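Local coordinates for protein exotoxin 3 (PDB 2Z8L) that binds the sialylated glycan sialyl Lewis X and belongs to the staphylococcal superantigen-like toxins, at residues Asp157-Lys169 with Gly175-Gln187. Residues are numbered along the deposited sequence; the frame is centred on the assembly and turned at random.
Sequences DLYKKFPKDSKIK and GGYYTFELNKKLQ. Unlike the reference sequence in segment 157-169: Asp165 (reference Ala). With SIA (N-acetyl-alpha-neuraminic acid), chain B; FUC (alpha-L-fucopyranose), chain C; GAL (beta-D-galactopyranose), chain D; NAG (2-acetamido-2-deoxy-beta-D-glucopyranose), chain E.
The Tyr177 ring lies between Lys169, from the facing strand, and the bound sialic acid: the ammonium of Lys169 sits over one face in a cation-pi contact, NZ 4.6 Å from the ring centroid, while O4 of the sugar lies over the opposite face. Lys169 reaches it as an extended chain, its CG anti to the backbone N (chi1 -176°). The backbones pair as antiparallel strands, Ile168 and Phe180 exchanging two nearly straight hydrogen bonds. On the face with Lys169, Thr179 divides its branches: CG2 packs 3.8 Å from CD of Lys167, whereas OG1 donates to sialic acid O1B (2.7 Å) and its backbone N to O1A. Glu181 OE2 accepts from both galactose O6 and fucose O3, a role suited to a carboxylate, and a water links its OE1 to Lys167 NZ. The opposite face carries Ile168 and Phe180, whose CG2 and CD2 meet. Beyond the strand, Leu182 N bonds to Ser166 O, and its forked side chain suits a buried place with two sets of neighbours: CD2 meets Ile168 CD1 (3.8 Å), CD1 meets Leu158 CD1 and Ser166 CB. Its carbonyl accepts an in-plane bond from Tyr159 OH (2.6 Å), a hydroxyl also bonded to Arg149. The hairpin forms one edge of the five-stranded beta-grasp sheet, 177-181 outermost and 167-172 next to 200-207, with Phe180 and Leu182 packed on helix 141-155 and Pro163 touching helix 18-25.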
ATOM      1  N   ASP A 157       2.304  16.871   9.009  1.00 14.75           N
ATOM      2  CA  ASP A 157       1.150  17.713   8.807  1.00 15.19           C
ATOM      3  C   ASP A 157       0.518  17.556   7.414  1.00 14.13           C
ATOM      4  O   ASP A 157      -0.144  18.459   6.928  1.00 15.37           O
ATOM      5  CB  ASP A 157       1.503  19.194   9.026  1.00 16.45           C
ATOM      6  CG  ASP A 157       1.879  19.527  10.477  1.00 22.63           C
ATOM      7  OD1 ASP A 157       1.332  18.889  11.413  1.00 30.46           O
ATOM      8  OD2 ASP A 157       2.671  20.484  10.676  1.00 32.12           O
ATOM      9  N   LEU A 158       0.676  16.402   6.783  1.00 12.53           N
ATOM     10  CA  LEU A 158      -0.106  16.158   5.569  1.00 12.35           C
ATOM     11  C   LEU A 158      -1.624  16.279   5.838  1.00 12.46           C
ATOM     12  O   LEU A 158      -2.149  15.722   6.811  1.00 14.88           O
ATOM     13  CB  LEU A 158       0.218  14.788   4.977  1.00 11.25           C
ATOM     14  CG  LEU A 158      -0.446  14.474   3.637  1.00 12.99           C
ATOM     15  CD1 LEU A 158      -0.064  15.355   2.463  1.00 13.62           C
ATOM     16  CD2 LEU A 158      -0.160  13.057   3.292  1.00 11.80           C
ATOM     17  N   TYR A 159      -2.292  17.007   4.956  1.00 13.21           N
ATOM     18  CA  TYR A 159      -3.734  17.284   4.972  1.00 13.51           C
ATOM     19  C   TYR A 159      -4.153  18.292   6.029  1.00 14.53           C
ATOM     20  O   TYR A 159      -5.338  18.451   6.264  1.00 15.81           O
ATOM     21  CB  TYR A 159      -4.600  16.024   5.001  1.00 13.01           C
ATOM     22  CG  TYR A 159      -4.296  15.071   3.866  1.00 13.31           C
ATOM     23  CD1 TYR A 159      -4.207  15.524   2.541  1.00 14.60           C
ATOM     24  CD2 TYR A 159      -4.106  13.724   4.106  1.00 13.58           C
ATOM     25  CE1 TYR A 159      -3.895  14.608   1.487  1.00 15.11           C
ATOM     26  CE2 TYR A 159      -3.809  12.818   3.080  1.00 12.79           C
ATOM     27  CZ  TYR A 159      -3.738  13.272   1.768  1.00 14.32           C
ATOM     28  OH  TYR A 159      -3.456  12.466   0.693  1.00 13.89           O
ATOM     29  N   LYS A 160      -3.206  19.032   6.602  1.00 14.90           N
ATOM     30  CA  LYS A 160      -3.593  20.195   7.416  1.00 16.55           C
ATOM     31  C   LYS A 160      -3.807  21.429   6.512  1.00 16.43           C
ATOM     32  O   LYS A 160      -4.463  22.444   6.897  1.00 17.85           O
ATOM     33  CB  LYS A 160      -2.552  20.443   8.481  1.00 17.50           C
ATOM     34  CG  LYS A 160      -2.562  19.371   9.570  1.00 21.52           C
ATOM     35  CD  LYS A 160      -1.919  19.859  10.866  1.00 22.10           C
ATOM     36  CE  LYS A 160      -1.545  18.714  11.815  1.00 25.79           C
ATOM     37  NZ  LYS A 160      -0.606  19.223  12.873  1.00 28.39           N
ATOM     38  N   LYS A 161      -3.231  21.363   5.326  1.00 16.97           N
ATOM     39  CA  LYS A 161      -3.454  22.285   4.247  1.00 17.01           C
ATOM     40  C   LYS A 161      -3.923  21.461   3.066  1.00 16.46           C
ATOM     41  O   LYS A 161      -3.641  20.267   3.008  1.00 15.02           O
ATOM     42  CB  LYS A 161      -2.152  23.010   3.892  1.00 17.88           C
ATOM     43  CG  LYS A 161      -1.684  23.981   4.961  1.00 19.93           C
ATOM     44  CD  LYS A 161      -0.558  24.872   4.448  1.00 22.05           C
ATOM     45  CE  LYS A 161      -0.044  25.848   5.527  1.00 25.22           C
ATOM     46  NZ  LYS A 161      -1.085  26.688   6.121  1.00 29.93           N
ATOM     47  N   PHE A 162      -4.601  22.105   2.123  1.00 15.69           N
ATOM     48  CA  PHE A 162      -5.006  21.423   0.905  1.00 15.21           C
ATOM     49  C   PHE A 162      -3.760  21.002   0.127  1.00 14.83           C
ATOM     50  O   PHE A 162      -2.826  21.793  -0.022  1.00 15.02           O
ATOM     51  CB  PHE A 162      -5.916  22.290   0.050  1.00 15.88           C
ATOM     52  CG  PHE A 162      -7.335  22.266   0.527  1.00 16.71           C
ATOM     53  CD1 PHE A 162      -8.217  21.342   0.014  1.00 17.70           C
ATOM     54  CD2 PHE A 162      -7.737  23.067   1.546  1.00 19.12           C
ATOM     55  CE1 PHE A 162      -9.527  21.281   0.490  1.00 18.83           C
ATOM     56  CE2 PHE A 162      -9.052  23.037   2.007  1.00 18.92           C
ATOM     57  CZ  PHE A 162      -9.919  22.132   1.489  1.00 18.06           C
ATOM     58  N   PRO A 163      -3.734  19.751  -0.316  1.00 14.06           N
ATOM     59  CA  PRO A 163      -2.508  19.214  -0.927  1.00 14.45           C
ATOM     60  C   PRO A 163      -2.128  19.672  -2.320  1.00 15.60           C
ATOM     61  O   PRO A 163      -0.957  19.533  -2.714  1.00 14.68           O
ATOM     62  CB  PRO A 163      -2.793  17.704  -0.965  1.00 15.18           C
ATOM     63  CG  PRO A 163      -4.278  17.599  -1.007  1.00 14.18           C
ATOM     64  CD  PRO A 163      -4.761  18.703  -0.152  1.00 14.10           C
ATOM     65  N   LYS A 164      -3.089  20.202  -3.077  1.00 15.35           N
ATOM     66  CA  LYS A 164      -2.809  20.668  -4.431  1.00 16.70           C
ATOM     67  C   LYS A 164      -2.047  19.606  -5.215  1.00 15.68           C
ATOM     68  O   LYS A 164      -2.496  18.460  -5.260  1.00 16.64           O
ATOM     69  CB  LYS A 164      -2.134  22.034  -4.383  1.00 16.65           C
ATOM     70  CG  LYS A 164      -3.028  23.073  -3.762  1.00 20.15           C
ATOM     71  CD  LYS A 164      -2.366  24.423  -3.667  1.00 21.07           C
ATOM     72  CE  LYS A 164      -3.375  25.466  -3.244  1.00 24.65           C
ATOM     73  NZ  LYS A 164      -2.730  26.709  -2.686  1.00 27.30           N
ATOM     74  N   ASP A 165      -0.904  19.961  -5.788  1.00 15.80           N
ATOM     75  CA  ASP A 165      -0.095  19.103  -6.666  1.00 17.35           C
ATOM     76  C   ASP A 165       0.908  18.191  -5.933  1.00 15.83           C
ATOM     77  O   ASP A 165       1.794  17.578  -6.609  1.00 16.76           O
ATOM     78  CB  ASP A 165       0.733  20.023  -7.562  1.00 20.13           C
ATOM     79  CG  ASP A 165       1.648  20.985  -6.744  1.00 25.59           C
ATOM     80  OD1 ASP A 165       1.154  21.692  -5.825  1.00 33.66           O
ATOM     81  OD2 ASP A 165       2.877  21.047  -7.005  1.00 36.70           O
ATOM     82  N   SER A 166       0.808  18.120  -4.605  1.00 14.32           N
ATOM     83  CA  SER A 166       1.715  17.349  -3.748  1.00 14.33           C
ATOM     84  C   SER A 166       1.765  15.903  -4.243  1.00 13.05           C
ATOM     85  O   SER A 166       0.731  15.326  -4.601  1.00 11.46           O
ATOM     86  CB  SER A 166       1.228  17.375  -2.260  1.00 15.33           C
ATOM     87  OG  SER A 166       1.427  18.664  -1.683  1.00 20.62           O
ATOM     88  N   LYS A 167       2.932  15.282  -4.175  1.00 12.05           N
ATOM     89  CA  LYS A 167       3.068  13.869  -4.600  1.00 12.82           C
ATOM     90  C   LYS A 167       4.158  13.153  -3.801  1.00 13.04           C
ATOM     91  O   LYS A 167       5.044  13.784  -3.239  1.00 12.48           O
ATOM     92  CB  LYS A 167       3.458  13.704  -6.077  1.00 15.09           C
ATOM     93  CG  LYS A 167       2.616  14.381  -7.132  1.00 20.39           C
ATOM     94  CD  LYS A 167       3.382  14.556  -8.431  1.00 20.47           C
ATOM     95  CE  LYS A 167       2.556  15.251  -9.587  1.00 26.05           C
ATOM     96  NZ  LYS A 167       1.555  16.245  -9.090  1.00 27.82           N
ATOM     97  N   ILE A 168       4.052  11.827  -3.788  1.00 11.94           N
ATOM     98  CA  ILE A 168       5.124  10.924  -3.366  1.00 12.72           C
ATOM     99  C   ILE A 168       5.649  10.238  -4.636  1.00 14.31           C
ATOM    100  O   ILE A 168       4.853   9.923  -5.526  1.00 12.54           O
ATOM    101  CB  ILE A 168       4.605   9.875  -2.372  1.00 13.18           C
ATOM    102  CG1 ILE A 168       4.195  10.498  -1.059  1.00 14.33           C
ATOM    103  CG2 ILE A 168       5.698   8.818  -2.116  1.00 15.88           C
ATOM    104  CD1 ILE A 168       3.385   9.495  -0.244  1.00 15.84           C
ATOM    105  N   LYS A 169       6.956  10.097  -4.744  1.00 14.65           N
ATOM    106  CA  LYS A 169       7.596   9.385  -5.862  1.00 15.41           C
ATOM    107  C   LYS A 169       8.501   8.331  -5.245  1.00 15.59           C
ATOM    108  O   LYS A 169       9.331   8.630  -4.401  1.00 15.32           O
ATOM    109  CB  LYS A 169       8.361  10.333  -6.727  1.00 16.94           C
ATOM    110  CG  LYS A 169       8.990   9.772  -7.942  1.00 19.92           C
ATOM    111  CD  LYS A 169       9.558  10.859  -8.789  1.00 20.67           C
ATOM    112  CE  LYS A 169      10.727  10.381  -9.616  1.00 26.27           C
ATOM    113  NZ  LYS A 169      11.234  11.414 -10.555  1.00 28.37           N
ATOM    114  N   GLY A 175      15.984   3.165 -12.218  1.00 17.03           N
ATOM    115  CA  GLY A 175      15.490   4.474 -12.647  1.00 17.73           C
ATOM    116  C   GLY A 175      13.989   4.561 -12.890  1.00 17.09           C
ATOM    117  O   GLY A 175      13.429   5.664 -13.085  1.00 17.56           O
ATOM    118  N   GLY A 176      13.318   3.418 -12.863  1.00 16.63           N
ATOM    119  CA  GLY A 176      11.864   3.406 -12.958  1.00 15.97           C
ATOM    120  C   GLY A 176      11.305   4.068 -11.704  1.00 16.09           C
ATOM    121  O   GLY A 176      11.971   4.132 -10.650  1.00 15.20           O
ATOM    122  N   TYR A 177      10.105   4.596 -11.819  1.00 14.10           N
ATOM    123  CA  TYR A 177       9.464   5.244 -10.647  1.00 13.21           C
ATOM    124  C   TYR A 177       7.981   5.076 -10.625  1.00 13.35           C
ATOM    125  O   TYR A 177       7.330   4.750 -11.627  1.00 12.71           O
ATOM    126  CB  TYR A 177       9.784   6.741 -10.580  1.00 15.37           C
ATOM    127  CG  TYR A 177       9.323   7.532 -11.794  1.00 16.51           C
ATOM    128  CD1 TYR A 177       8.052   8.060 -11.841  1.00 19.81           C
ATOM    129  CD2 TYR A 177      10.176   7.779 -12.869  1.00 20.82           C
ATOM    130  CE1 TYR A 177       7.610   8.791 -12.927  1.00 19.76           C
ATOM    131  CE2 TYR A 177       9.735   8.536 -13.979  1.00 22.77           C
ATOM    132  CZ  TYR A 177       8.444   9.025 -13.986  1.00 21.57           C
ATOM    133  OH  TYR A 177       7.958   9.769 -15.053  1.00 24.19           O
ATOM    134  N   TYR A 178       7.429   5.295  -9.432  1.00 10.84           N
ATOM    135  CA  TYR A 178       5.988   5.219  -9.210  1.00 10.93           C
ATOM    136  C   TYR A 178       5.548   6.490  -8.471  1.00 11.58           C
ATOM    137  O   TYR A 178       6.194   6.884  -7.510  1.00 15.26           O
ATOM    138  CB  TYR A 178       5.675   3.994  -8.394  1.00 11.55           C
ATOM    139  CG  TYR A 178       6.202   2.729  -9.069  1.00 11.05           C
ATOM    140  CD1 TYR A 178       5.438   2.038  -9.956  1.00 12.92           C
ATOM    141  CD2 TYR A 178       7.461   2.271  -8.790  1.00 12.42           C
ATOM    142  CE1 TYR A 178       5.898   0.887 -10.549  1.00 15.02           C
ATOM    143  CE2 TYR A 178       7.969   1.133  -9.399  1.00 13.79           C
ATOM    144  CZ  TYR A 178       7.167   0.452 -10.288  1.00 14.59           C
ATOM    145  OH  TYR A 178       7.641  -0.706 -10.870  1.00 17.38           O
ATOM    146  N   THR A 179       4.430   7.074  -8.883  1.00 12.08           N
ATOM    147  CA  THR A 179       3.986   8.355  -8.371  1.00 11.57           C
ATOM    148  C   THR A 179       2.622   8.174  -7.705  1.00 12.11           C
ATOM    149  O   THR A 179       1.721   7.537  -8.297  1.00 13.25           O
ATOM    150  CB  THR A 179       3.773   9.391  -9.492  1.00 13.88           C
ATOM    151  OG1 THR A 179       4.991   9.536 -10.190  1.00 16.93           O
ATOM    152  CG2 THR A 179       3.426  10.753  -8.897  1.00 15.84           C
ATOM    153  N   PHE A 180       2.497   8.772  -6.524  1.00 10.81           N
ATOM    154  CA  PHE A 180       1.230   8.814  -5.723  1.00 10.23           C
ATOM    155  C   PHE A 180       0.800  10.231  -5.607  1.00 10.40           C
ATOM    156  O   PHE A 180       1.466  11.025  -4.939  1.00 11.65           O
ATOM    157  CB  PHE A 180       1.325   8.191  -4.299  1.00 12.50           C
ATOM    158  CG  PHE A 180       1.938   6.801  -4.276  1.00 13.17           C
ATOM    159  CD1 PHE A 180       1.568   5.883  -5.193  1.00 16.04           C
ATOM    160  CD2 PHE A 180       2.817   6.439  -3.254  1.00 16.63           C
ATOM    161  CE1 PHE A 180       2.129   4.583  -5.175  1.00 14.61           C
ATOM    162  CE2 PHE A 180       3.362   5.178  -3.207  1.00 18.26           C
ATOM    163  CZ  PHE A 180       2.993   4.245  -4.190  1.00 18.16           C
ATOM    164  N   GLU A 181      -0.260  10.627  -6.315  1.00 10.22           N
ATOM    165  CA  GLU A 181      -0.765  11.996  -6.207  1.00 11.26           C
ATOM    166  C   GLU A 181      -1.519  12.132  -4.894  1.00 11.51           C
ATOM    167  O   GLU A 181      -2.515  11.411  -4.640  1.00 12.40           O
ATOM    168  CB  GLU A 181      -1.718  12.305  -7.347  1.00 12.21           C
ATOM    169  CG  GLU A 181      -1.157  12.213  -8.738  1.00 16.47           C
ATOM    170  CD  GLU A 181      -2.297  12.466  -9.773  1.00 19.87           C
ATOM    171  OE1 GLU A 181      -2.653  13.644  -9.927  1.00 23.36           O
ATOM    172  OE2 GLU A 181      -2.879  11.514 -10.357  1.00 20.80           O
ATOM    173  N   LEU A 182      -1.128  13.092  -4.057  1.00 10.66           N
ATOM    174  CA  LEU A 182      -1.714  13.179  -2.690  1.00 11.03           C
ATOM    175  C   LEU A 182      -3.079  13.846  -2.595  1.00 11.62           C
ATOM    176  O   LEU A 182      -3.702  13.780  -1.530  1.00 12.61           O
ATOM    177  CB  LEU A 182      -0.735  13.848  -1.737  1.00 11.80           C
ATOM    178  CG  LEU A 182       0.592  13.121  -1.625  1.00 10.60           C
ATOM    179  CD1 LEU A 182       1.544  13.848  -0.753  1.00 16.10           C
ATOM    180  CD2 LEU A 182       0.411  11.676  -1.113  1.00 14.86           C
ATOM    181  N   ASN A 183      -3.570  14.435  -3.692  1.00 11.37           N
ATOM    182  CA  ASN A 183      -4.881  15.080  -3.645  1.00 12.83           C
ATOM    183  C   ASN A 183      -6.048  14.121  -3.790  1.00 12.93           C
ATOM    184  O   ASN A 183      -7.238  14.558  -3.784  1.00 12.24           O
ATOM    185  CB  ASN A 183      -4.985  16.218  -4.649  1.00 13.09           C
ATOM    186  CG  ASN A 183      -4.942  15.781  -6.096  1.00 17.73           C
ATOM    187  OD1 ASN A 183      -4.837  14.617  -6.444  1.00 17.70           O
ATOM    188  ND2 ASN A 183      -5.037  16.772  -6.966  1.00 21.89           N
ATOM    189  N   LYS A 184      -5.755  12.835  -3.943  1.00 12.10           N
ATOM    190  CA  LYS A 184      -6.812  11.818  -3.983  1.00 13.89           C
ATOM    191  C   LYS A 184      -6.313  10.488  -3.503  1.00 12.98           C
ATOM    192  O   LYS A 184      -5.111  10.268  -3.405  1.00 11.80           O
ATOM    193  CB  LYS A 184      -7.373  11.724  -5.378  1.00 13.86           C
ATOM    194  CG  LYS A 184      -6.393  11.314  -6.445  1.00 16.33           C
ATOM    195  CD  LYS A 184      -7.062  11.365  -7.801  1.00 18.99           C
ATOM    196  CE  LYS A 184      -6.184  10.737  -8.873  1.00 20.37           C
ATOM    197  NZ  LYS A 184      -6.884  10.954 -10.210  1.00 22.58           N
ATOM    198  N   LYS A 185      -7.231   9.568  -3.215  1.00 13.82           N
ATOM    199  CA  LYS A 185      -6.867   8.226  -2.850  1.00 14.52           C
ATOM    200  C   LYS A 185      -6.101   7.545  -4.022  1.00 14.03           C
ATOM    201  O   LYS A 185      -6.303   7.899  -5.209  1.00 13.33           O
ATOM    202  CB  LYS A 185      -8.162   7.472  -2.503  1.00 16.88           C
ATOM    203  CG  LYS A 185      -7.972   6.234  -1.769  1.00 22.68           C
ATOM    204  CD  LYS A 185      -9.315   5.540  -1.482  1.00 22.39           C
ATOM    205  CE  LYS A 185     -10.230   6.305  -0.633  1.00 27.23           C
ATOM    206  NZ  LYS A 185     -11.422   5.353  -0.312  1.00 30.17           N
ATOM    207  N   LEU A 186      -5.226   6.606  -3.692  1.00 12.39           N
ATOM    208  CA  LEU A 186      -4.631   5.746  -4.728  1.00 13.02           C
ATOM    209  C   LEU A 186      -5.745   5.090  -5.532  1.00 13.03           C
ATOM    210  O   LEU A 186      -6.754   4.632  -4.927  1.00 14.35           O
ATOM    211  CB  LEU A 186      -3.762   4.650  -4.123  1.00 13.05           C
ATOM    212  CG  LEU A 186      -3.065   3.692  -5.089  1.00 12.62           C
ATOM    213  CD1 LEU A 186      -2.076   4.484  -5.921  1.00 14.17           C
ATOM    214  CD2 LEU A 186      -2.288   2.633  -4.297  1.00 13.78           C
ATOM    215  N   GLN A 187      -5.600   5.041  -6.863  1.00 12.90           N
ATOM    216  CA  GLN A 187      -6.658   4.486  -7.720  1.00 14.11           C
ATOM    217  C   GLN A 187      -6.815   3.006  -7.441  1.00 14.63           C
ATOM    218  O   GLN A 187      -5.824   2.293  -7.372  1.00 13.75           O
ATOM    219  CB  GLN A 187      -6.311   4.694  -9.173  1.00 13.00           C
ATOM    220  CG  GLN A 187      -6.164   6.169  -9.585  1.00 13.72           C
ATOM    221  CD  GLN A 187      -4.706   6.644  -9.632  1.00 12.53           C
ATOM    222  OE1 GLN A 187      -3.907   6.333  -8.724  1.00 12.87           O
ATOM    223  NE2 GLN A 187      -4.343   7.387 -10.696  1.00 15.98           N
TER
HETATM  224  C1  SIA B   3       3.904   6.878 -12.456  1.00 33.07           C
HETATM  225  C2  SIA B   3       3.541   6.313 -13.833  1.00 28.85           C
HETATM  226  C3  SIA B   3       4.687   6.463 -14.835  1.00 31.82           C
HETATM  227  C4  SIA B   3       5.837   5.518 -14.506  1.00 31.00           C
HETATM  228  C5  SIA B   3       5.368   4.058 -14.376  1.00 31.42           C
HETATM  229  C6  SIA B   3       4.217   4.028 -13.362  1.00 27.31           C
HETATM  230  C7  SIA B   3       3.565   2.670 -13.127  1.00 29.38           C
HETATM  231  C8  SIA B   3       2.290   2.809 -12.281  1.00 28.23           C
HETATM  232  C9  SIA B   3       1.733   1.514 -11.743  1.00 29.39           C
HETATM  233  C10 SIA B   3       6.924   2.151 -14.453  1.00 35.62           C
HETATM  234  C11 SIA B   3       8.084   1.463 -13.783  1.00 34.77           C
HETATM  235  N5  SIA B   3       6.496   3.263 -13.877  1.00 29.23           N
HETATM  236  O1A SIA B   3       3.403   6.266 -11.486  1.00 29.40           O
HETATM  237  O1B SIA B   3       4.609   7.910 -12.321  1.00 34.10           O
HETATM  238  O4  SIA B   3       6.903   5.666 -15.501  1.00 33.93           O
HETATM  239  O6  SIA B   3       3.200   4.924 -13.829  1.00 29.43           O
HETATM  240  O7  SIA B   3       3.160   2.106 -14.374  1.00 30.26           O
HETATM  241  O8  SIA B   3       2.626   3.713 -11.212  1.00 29.41           O
HETATM  242  O9  SIA B   3       0.492   1.677 -11.044  1.00 30.37           O
HETATM  243  O10 SIA B   3       6.357   1.720 -15.455  1.00 37.55           O
HETATM  244  C1  FUC C   4      -5.241   8.457 -14.565  1.00 38.46           C
HETATM  245  C2  FUC C   4      -5.601   9.579 -13.582  1.00 39.81           C
HETATM  246  C3  FUC C   4      -4.354  10.258 -13.045  1.00 42.15           C
HETATM  247  C4  FUC C   4      -3.447  10.668 -14.197  1.00 42.63           C
HETATM  248  C5  FUC C   4      -3.193   9.479 -15.130  1.00 42.14           C
HETATM  249  C6  FUC C   4      -2.292   9.779 -16.314  1.00 44.11           C
HETATM  250  O2  FUC C   4      -6.383   9.102 -12.503  1.00 39.87           O
HETATM  251  O3  FUC C   4      -4.737  11.364 -12.224  1.00 43.88           O
HETATM  252  O4  FUC C   4      -4.149  11.663 -14.899  1.00 44.18           O
HETATM  253  O5  FUC C   4      -4.415   8.950 -15.596  1.00 40.44           O
HETATM  254  C1  GAL D   2      -1.198   6.487 -13.697  1.00 30.65           C
HETATM  255  C2  GAL D   2       0.016   6.695 -14.587  1.00 34.03           C
HETATM  256  C3  GAL D   2       1.204   6.935 -13.659  1.00 33.69           C
HETATM  257  C4  GAL D   2       0.918   8.137 -12.754  1.00 31.94           C
HETATM  258  C5  GAL D   2      -0.383   7.942 -11.967  1.00 28.89           C
HETATM  259  C6  GAL D   2      -0.736   9.132 -11.102  1.00 27.24           C
HETATM  260  O2  GAL D   2       0.202   5.492 -15.332  1.00 34.23           O
HETATM  261  O3  GAL D   2       2.441   7.084 -14.370  1.00 35.12           O
HETATM  262  O4  GAL D   2       0.805   9.281 -13.566  1.00 35.88           O
HETATM  263  O5  GAL D   2      -1.450   7.647 -12.893  1.00 29.34           O
HETATM  264  O6  GAL D   2      -1.982   9.004 -10.434  1.00 28.72           O
HETATM  265  C1  NAG E   1      -5.683   3.714 -14.324  1.00 39.94           C
HETATM  266  C2  NAG E   1      -5.827   5.184 -13.865  1.00 36.95           C
HETATM  267  C3  NAG E   1      -4.651   6.052 -14.299  1.00 34.13           C
HETATM  268  C4  NAG E   1      -3.324   5.383 -13.945  1.00 33.59           C
HETATM  269  C5  NAG E   1      -3.367   3.947 -14.483  1.00 35.44           C
HETATM  270  C6  NAG E   1      -2.125   3.084 -14.308  1.00 41.48           C
HETATM  271  C7  NAG E   1      -8.131   5.989 -13.574  1.00 41.30           C
HETATM  272  C8  NAG E   1      -9.294   6.645 -14.292  1.00 40.21           C
HETATM  273  N2  NAG E   1      -7.055   5.786 -14.330  1.00 37.40           N
HETATM  274  O1  NAG E   1      -6.751   2.924 -13.815  1.00 41.71           O
HETATM  275  O3  NAG E   1      -4.748   7.373 -13.738  1.00 34.36           O
HETATM  276  O4  NAG E   1      -2.310   6.171 -14.570  1.00 33.33           O
HETATM  277  O5  NAG E   1      -4.424   3.236 -13.840  1.00 39.54           O
HETATM  278  O6  NAG E   1      -1.642   3.134 -12.998  1.00 44.65           O
HETATM  279  O7  NAG E   1      -8.209   5.701 -12.374  1.00 40.96           O
HETATM  280  O   HOH W   1      -1.719  15.877  -5.695  1.00 28.52           O
HETATM  281  O   HOH W   2      -1.428  15.678  -8.655  1.00 34.90           O